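Local coordinates for HutD family protein (PDB 1YLL), which is of unknown function but has the beta-barrel architecture of the cupin clan and probably belongs with histidine-utilisation (Hut) proteins, at residues L9-P15 / E27-R31; L37-R43 / F58-Q62. All coordinates share one frame; numbering follows the deposited sequence.

Interaction 1. Residues L9-P15 / E27-R31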
loop_
_atom_site.group_PDB
_atom_site.type_symbol
_atom_site.label_atom_id
_atom_site.label_comp_id
_atom_site.label_asym_id
_atom_site.label_seq_id
_atom_site.Cartn_x
_atom_site.Cartn_y
_atom_site.Cartn_z
ATOM N N LEU D 9 -4.963 -6.606 -16.614
ATOM C CA LEU D 9 -5.188 -7.552 -17.695
ATOM C C LEU D 9 -4.167 -8.667 -17.574
ATOM O O LEU D 9 -2.990 -8.415 -17.351
ATOM C CB LEU D 9 -5.060 -6.832 -19.059
ATOM C CG LEU D 9 -5.989 -5.603 -19.129
ATOM C CD1 LEU D 9 -5.705 -4.793 -20.385
ATOM C CD2 LEU D 9 -7.452 -6.054 -19.054
ATOM N N ARG D 10 -4.623 -9.912 -17.674
ATOM C CA ARG D 10 -3.711 -11.025 -17.544
ATOM C C ARG D 10 -3.275 -11.618 -18.873
ATOM O O ARG D 10 -4.089 -11.929 -19.729
ATOM C CB ARG D 10 -4.358 -12.104 -16.669
ATOM C CG ARG D 10 -4.849 -11.530 -15.343
ATOM C CD ARG D 10 -3.693 -11.167 -14.425
ATOM N NE ARG D 10 -4.174 -10.513 -13.204
ATOM C CZ ARG D 10 -3.387 -10.019 -12.253
ATOM N NH1 ARG D 10 -3.931 -9.445 -11.191
ATOM N NH2 ARG D 10 -2.064 -10.113 -12.350
ATOM N N ALA D 11 -1.978 -11.813 -19.001
ATOM C CA ALA D 11 -1.400 -12.339 -20.226
ATOM C C ALA D 11 -2.008 -13.681 -20.608
ATOM O O ALA D 11 -2.228 -13.943 -21.783
ATOM C CB ALA D 11 0.097 -12.456 -20.081
ATOM N N VAL D 12 -2.271 -14.543 -19.624
ATOM C CA VAL D 12 -2.881 -15.839 -19.949
ATOM C C VAL D 12 -4.204 -15.669 -20.706
ATOM O O VAL D 12 -4.650 -16.590 -21.411
ATOM C CB VAL D 12 -3.144 -16.674 -18.671
ATOM C CG1 VAL D 12 -3.726 -18.030 -19.050
ATOM C CG2 VAL D 12 -1.853 -16.862 -17.909
ATOM N N ASP D 13 -4.828 -14.495 -20.595
ATOM C CA ASP D 13 -6.088 -14.226 -21.283
ATOM C C ASP D 13 -5.999 -13.458 -22.599
ATOM O O ASP D 13 -7.014 -13.188 -23.236
ATOM C CB ASP D 13 -7.056 -13.445 -20.396
ATOM C CG ASP D 13 -7.480 -14.219 -19.160
ATOM O OD1 ASP D 13 -7.538 -15.470 -19.229
ATOM O OD2 ASP D 13 -7.757 -13.564 -18.136
ATOM N N TYR D 14 -4.806 -13.070 -23.008
ATOM C CA TYR D 14 -4.732 -12.339 -24.262
ATOM C C TYR D 14 -5.131 -13.217 -25.442
ATOM O O TYR D 14 -4.769 -14.401 -25.519
ATOM C CB TYR D 14 -3.328 -11.836 -24.503
ATOM C CG TYR D 14 -2.800 -10.820 -23.507
ATOM C CD1 TYR D 14 -1.434 -10.590 -23.405
ATOM C CD2 TYR D 14 -3.655 -10.130 -22.641
ATOM C CE1 TYR D 14 -0.907 -9.708 -22.441
ATOM C CE2 TYR D 14 -3.146 -9.234 -21.694
ATOM C CZ TYR D 14 -1.775 -9.043 -21.595
ATOM O OH TYR D 14 -1.227 -8.262 -20.629
ATOM N N PRO D 15 -5.911 -12.668 -26.358
ATOM C CA PRO D 15 -6.312 -13.460 -27.518
ATOM C C PRO D 15 -5.106 -13.484 -28.450
ATOM O O PRO D 15 -4.194 -12.655 -28.319
ATOM C CB PRO D 15 -7.459 -12.664 -28.079
ATOM C CG PRO D 15 -7.031 -11.245 -27.788
ATOM C CD PRO D 15 -6.463 -11.298 -26.418
ATOM N N GLU D 27 -1.024 -10.543 -30.240
ATOM C CA GLU D 27 -1.881 -10.688 -29.061
ATOM C C GLU D 27 -2.297 -9.273 -28.607
ATOM O O GLU D 27 -1.474 -8.531 -28.077
ATOM C CB GLU D 27 -1.136 -11.391 -27.914
ATOM C CG GLU D 27 -0.829 -12.865 -28.179
ATOM C CD GLU D 27 -0.215 -13.576 -26.975
ATOM O OE1 GLU D 27 0.270 -12.897 -26.042
ATOM O OE2 GLU D 27 -0.197 -14.821 -26.973
ATOM N N GLU D 28 -3.553 -8.900 -28.825
ATOM C CA GLU D 28 -4.016 -7.570 -28.420
ATOM C C GLU D 28 -4.252 -7.522 -26.946
ATOM O O GLU D 28 -5.012 -8.322 -26.384
ATOM C CB GLU D 28 -5.303 -7.173 -29.166
ATOM C CG GLU D 28 -5.835 -5.779 -28.740
ATOM C CD GLU D 28 -6.920 -5.233 -29.674
ATOM O OE1 GLU D 28 -7.900 -4.655 -29.168
ATOM O OE2 GLU D 28 -6.786 -5.354 -30.901
ATOM N N ILE D 29 -3.604 -6.570 -26.293
ATOM C CA ILE D 29 -3.761 -6.404 -24.857
ATOM C C ILE D 29 -4.981 -5.549 -24.559
ATOM O O ILE D 29 -5.812 -5.907 -23.712
ATOM C CB ILE D 29 -2.498 -5.725 -24.263
ATOM C CG1 ILE D 29 -1.283 -6.647 -24.476
ATOM C CG2 ILE D 29 -2.706 -5.418 -22.773
ATOM C CD1 ILE D 29 0.028 -6.012 -24.067
ATOM N N ALA D 30 -5.097 -4.430 -25.265
ATOM C CA ALA D 30 -6.191 -3.516 -25.018
ATOM C C ALA D 30 -6.331 -2.465 -26.112
ATOM O O ALA D 30 -5.393 -2.216 -26.869
ATOM C CB ALA D 30 -5.927 -2.813 -23.679
ATOM N N ARG D 31 -7.507 -1.849 -26.203
ATOM C CA ARG D 31 -7.729 -0.742 -27.135
ATOM C C ARG D 31 -8.724 0.191 -26.444
ATOM O O ARG D 31 -9.413 -0.231 -25.516
ATOM C CB ARG D 31 -8.313 -1.202 -28.468
ATOM C CG ARG D 31 -9.672 -1.845 -28.333
ATOM C CD ARG D 31 -10.253 -2.053 -29.719
ATOM N NE ARG D 31 -9.400 -2.924 -30.532
ATOM C CZ ARG D 31 -9.470 -3.003 -31.854
ATOM N NH1 ARG D 31 -10.358 -2.273 -32.521
ATOM N NH2 ARG D 31 -8.618 -3.766 -32.516
HETATM O O HOH W 1 0.410 -14.126 -23.337
#

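Interaction 2. Residues L37-R43 / F58-Q62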
loop_
_atom_site.group_PDB
_atom_site.type_symbol
_atom_site.label_atom_id
_atom_site.label_comp_id
_atom_site.label_asym_id
_atom_site.label_seq_id
_atom_site.Cartn_x
_atom_site.Cartn_y
_atom_site.Cartn_z
ATOM N N LEU D 37 -8.873 -3.169 -37.210
ATOM C CA LEU D 37 -7.557 -2.562 -37.073
ATOM C C LEU D 37 -7.391 -1.127 -37.587
ATOM O O LEU D 37 -6.269 -0.605 -37.624
ATOM C CB LEU D 37 -6.521 -3.483 -37.719
ATOM C CG LEU D 37 -6.432 -4.845 -37.018
ATOM C CD1 LEU D 37 -5.500 -5.759 -37.792
ATOM C CD2 LEU D 37 -5.943 -4.669 -35.575
ATOM N N ASP D 38 -8.497 -0.494 -37.979
ATOM C CA ASP D 38 -8.462 0.883 -38.465
ATOM C C ASP D 38 -9.491 1.751 -37.744
ATOM O O ASP D 38 -9.669 2.914 -38.087
ATOM C CB ASP D 38 -8.722 0.933 -39.979
ATOM C CG ASP D 38 -10.096 0.398 -40.368
ATOM O OD1 ASP D 38 -10.816 -0.163 -39.505
ATOM O OD2 ASP D 38 -10.456 0.539 -41.562
ATOM N N GLY D 39 -10.156 1.178 -36.741
ATOM C CA GLY D 39 -11.174 1.919 -36.007
ATOM C C GLY D 39 -10.890 2.302 -34.575
ATOM O O GLY D 39 -11.736 2.912 -33.926
ATOM N N PHE D 40 -9.706 1.970 -34.065
ATOM C CA PHE D 40 -9.399 2.331 -32.687
ATOM C C PHE D 40 -8.652 3.648 -32.562
ATOM O O PHE D 40 -8.145 4.182 -33.534
ATOM C CB PHE D 40 -8.558 1.222 -32.026
ATOM C CG PHE D 40 -7.233 0.947 -32.717
ATOM C CD1 PHE D 40 -6.113 1.773 -32.526
ATOM C CD2 PHE D 40 -7.121 -0.139 -33.585
ATOM C CE1 PHE D 40 -4.893 1.513 -33.205
ATOM C CE2 PHE D 40 -5.934 -0.404 -34.260
ATOM C CZ PHE D 40 -4.813 0.428 -34.067
ATOM N N GLY D 41 -8.610 4.182 -31.344
ATOM C CA GLY D 41 -7.860 5.400 -31.069
ATOM C C GLY D 41 -6.442 5.025 -30.649
ATOM O O GLY D 41 -5.471 5.690 -30.997
ATOM N N TRP D 42 -6.325 3.970 -29.859
ATOM C CA TRP D 42 -5.008 3.465 -29.485
ATOM C C TRP D 42 -5.181 1.975 -29.247
ATOM O O TRP D 42 -6.283 1.485 -28.939
ATOM C CB TRP D 42 -4.404 4.170 -28.248
ATOM C CG TRP D 42 -5.243 4.154 -27.012
ATOM C CD1 TRP D 42 -5.961 5.202 -26.498
ATOM C CD2 TRP D 42 -5.432 3.062 -26.111
ATOM N NE1 TRP D 42 -6.581 4.829 -25.344
ATOM C CE2 TRP D 42 -6.285 3.518 -25.079
ATOM C CE3 TRP D 42 -4.966 1.735 -26.073
ATOM C CZ2 TRP D 42 -6.699 2.691 -24.012
ATOM C CZ3 TRP D 42 -5.370 0.921 -25.013
ATOM C CH2 TRP D 42 -6.231 1.398 -24.000
ATOM N N ARG D 43 -4.095 1.246 -29.455
ATOM C CA ARG D 43 -4.090 -0.186 -29.274
ATOM C C ARG D 43 -2.722 -0.609 -28.757
ATOM O O ARG D 43 -1.690 -0.121 -29.242
ATOM C CB ARG D 43 -4.334 -0.879 -30.609
ATOM C CG ARG D 43 -4.310 -2.370 -30.569
ATOM C CD ARG D 43 -4.827 -2.885 -31.896
ATOM N NE ARG D 43 -4.551 -4.301 -32.126
ATOM C CZ ARG D 43 -3.423 -4.780 -32.647
ATOM N NH1 ARG D 43 -3.291 -6.088 -32.827
ATOM N NH2 ARG D 43 -2.421 -3.979 -32.961
ATOM N N PHE D 58 -0.562 0.804 -40.953
ATOM C CA PHE D 58 -1.600 1.276 -40.042
ATOM C C PHE D 58 -1.641 2.719 -40.431
ATOM O O PHE D 58 -1.113 3.606 -39.759
ATOM C CB PHE D 58 -1.170 1.092 -38.586
ATOM C CG PHE D 58 -1.443 -0.299 -38.046
ATOM C CD1 PHE D 58 -0.508 -1.322 -38.190
ATOM C CD2 PHE D 58 -2.626 -0.571 -37.377
ATOM C CE1 PHE D 58 -0.760 -2.590 -37.659
ATOM C CE2 PHE D 58 -2.902 -1.838 -36.838
ATOM C CZ PHE D 58 -1.954 -2.852 -36.980
ATOM N N ALA D 59 -2.254 2.951 -41.588
ATOM C CA ALA D 59 -2.370 4.283 -42.146
ATOM C C ALA D 59 -2.919 5.304 -41.167
ATOM O O ALA D 59 -3.976 5.088 -40.556
ATOM C CB ALA D 59 -3.272 4.238 -43.379
ATOM N N GLY D 60 -2.210 6.424 -41.054
ATOM C CA GLY D 60 -2.641 7.505 -40.190
ATOM C C GLY D 60 -2.241 7.402 -38.729
ATOM O O GLY D 60 -2.400 8.366 -37.970
ATOM N N TYR D 61 -1.705 6.248 -38.337
ATOM C CA TYR D 61 -1.301 6.028 -36.952
ATOM C C TYR D 61 0.178 6.194 -36.701
ATOM O O TYR D 61 0.998 6.010 -37.607
ATOM C CB TYR D 61 -1.639 4.604 -36.510
ATOM C CG TYR D 61 -3.101 4.288 -36.397
ATOM C CD1 TYR D 61 -3.785 3.686 -37.456
ATOM C CD2 TYR D 61 -3.799 4.552 -35.224
ATOM C CE1 TYR D 61 -5.144 3.343 -37.335
ATOM C CE2 TYR D 61 -5.147 4.217 -35.079
ATOM C CZ TYR D 61 -5.821 3.602 -36.133
ATOM O OH TYR D 61 -7.122 3.184 -35.971
ATOM N N GLN D 62 0.508 6.561 -35.455
ATOM C CA GLN D 62 1.898 6.662 -34.988
ATOM C C GLN D 62 2.165 5.316 -34.293
ATOM O O GLN D 62 1.319 4.799 -33.599
ATOM C CB GLN D 62 2.038 7.768 -33.938
ATOM C CG GLN D 62 3.398 7.797 -33.257
ATOM C CD GLN D 62 4.494 8.125 -34.236
ATOM O OE1 GLN D 62 5.486 7.396 -34.378
ATOM N NE2 GLN D 62 4.332 9.241 -34.911
#

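Interaction 1. Residues L9-P15 / E27-R31
Tyr14 and Ile29 make the tight centre of this contact. The tyrosine ring is held between two groups: Ala11 CA, from its own segment, lies over the middle of one face, while CG1 of Ile29 covers the opposite face nearer the rim. Ile29 CG1 sits 3.9 Å from the centroid of the Tyr14 ring and 22° off the normal, a CH-pi contact. With CG1 anti to its carbonyl carbon (chi1 -63°), Ile29 presents both branches to Tyr14, CG1 toward CE1 and CZ and CG2 toward the hydroxyl end. That hydroxyl is hydrogen-bonded to the backbone O of His166, which fixes the far end of the ring. Ile29 CG2 also meets Leu9 CD1, at 3.9 Å, and Leu9 CD1 reaches Ala30 CB at 3.8 Å.

At Pro15 the contact stays close but turns polar. No direct hydrogen bond joins the segments; Pro15 O instead receives the CA-H of Glu27 (CA to O 3.1 Å), and Pro15 CD rests 3.3 Å from Glu28 O. The loose, solvent side is at the Glu27 carboxylate, which lies at the edge of the Tyr14 ring, its plane turned 76° from the ring plane. Here a water spans the gap, donating to Glu27 OE1 at 3.0 Å and to Ala11 O at 3.1 Å. Glu28 turns its carboxylate away, to be gripped side-on by NE and NH2 of Arg31.

The loop with its short 3-10 turn thus leans on strand 24-31 where Ile29 and Ala30, both facing Leu44, form a classic beta bulge in an antiparallel cupin-type sheet.

Interaction 2. Residues L37-R43 / F58-Q62
Phe58, the first residue of its segment, reaches over to Leu37 and Phe40 with one side of its ring. Phe58 CE2 comes within 4.1 Å of Leu37 CB, and the same atom lies 4.1 Å from Phe40 CZ, near the plane of the Phe40 ring. Leu37 O also approaches this side of Phe58, obliquely. Arg43 NH2 lies obliquely 4.2 Å from Phe58 CZ, its guanidinium being salt-bridged through NE to Glu28.

From Phe58 the chain goes through a type II beta turn, with Ala59 and Gly60 at its corners and a bond from Tyr61 N back to Phe58 O closing it. Gly60 takes up the positive phi usual for the third residue of such a turn, and the chain is reversed so that Tyr61 faces the loop 37-41.

Tyr61 buries more surface here than any other residue. Its ring lies beside that of Phe40 with the planes 30° apart and the centroids 4.6 Å from each other, offset so far that little of one ring lies over the other; Phe40 CE1 comes to 3.3 Å from Tyr61 CE2. The phenol oxygen sits over the centre of the Phe40 ring, whose opposite face is covered by Arg43 CB. Phe40 CG stands between its own backbone N and carbonyl carbon (chi1 60°), which folds the ring back beneath the hydroxyl.

Tyr61 OH donates to Phe40 O at 2.8 Å, tilted 20° from the carbonyl plane. One residue thus supplies both the surface under the phenol and the acceptor for its proton, giving this largely aromatic contact a polar, directional tie within a buried setting.

How the interactions relate
Interactions 1 and 2 meet through two consecutive strands, 24-31 and 42-49, which are antiparallel neighbours in one sheet; the centres of the two contacts are about 18 Å apart. The direct polar connection is a salt bridge, Glu28 OE2 to Arg43 NE at 2.8 Å. Because Glu28 is also held by Arg31, its carboxylate joins an arginine from each contact, and the two cations probably stabilise its negative charge. Packing continues beside it: Arg31 CB lies 3.4 Å from Trp42 O, and Ala30 O is 3.6 Å from Trp42 CZ3. Interaction 1 ties strand 24-31 to the loop following strand 6-9, whereas interaction 2 sets the loop leading into strand 42-49 against the turn before strand 62-69.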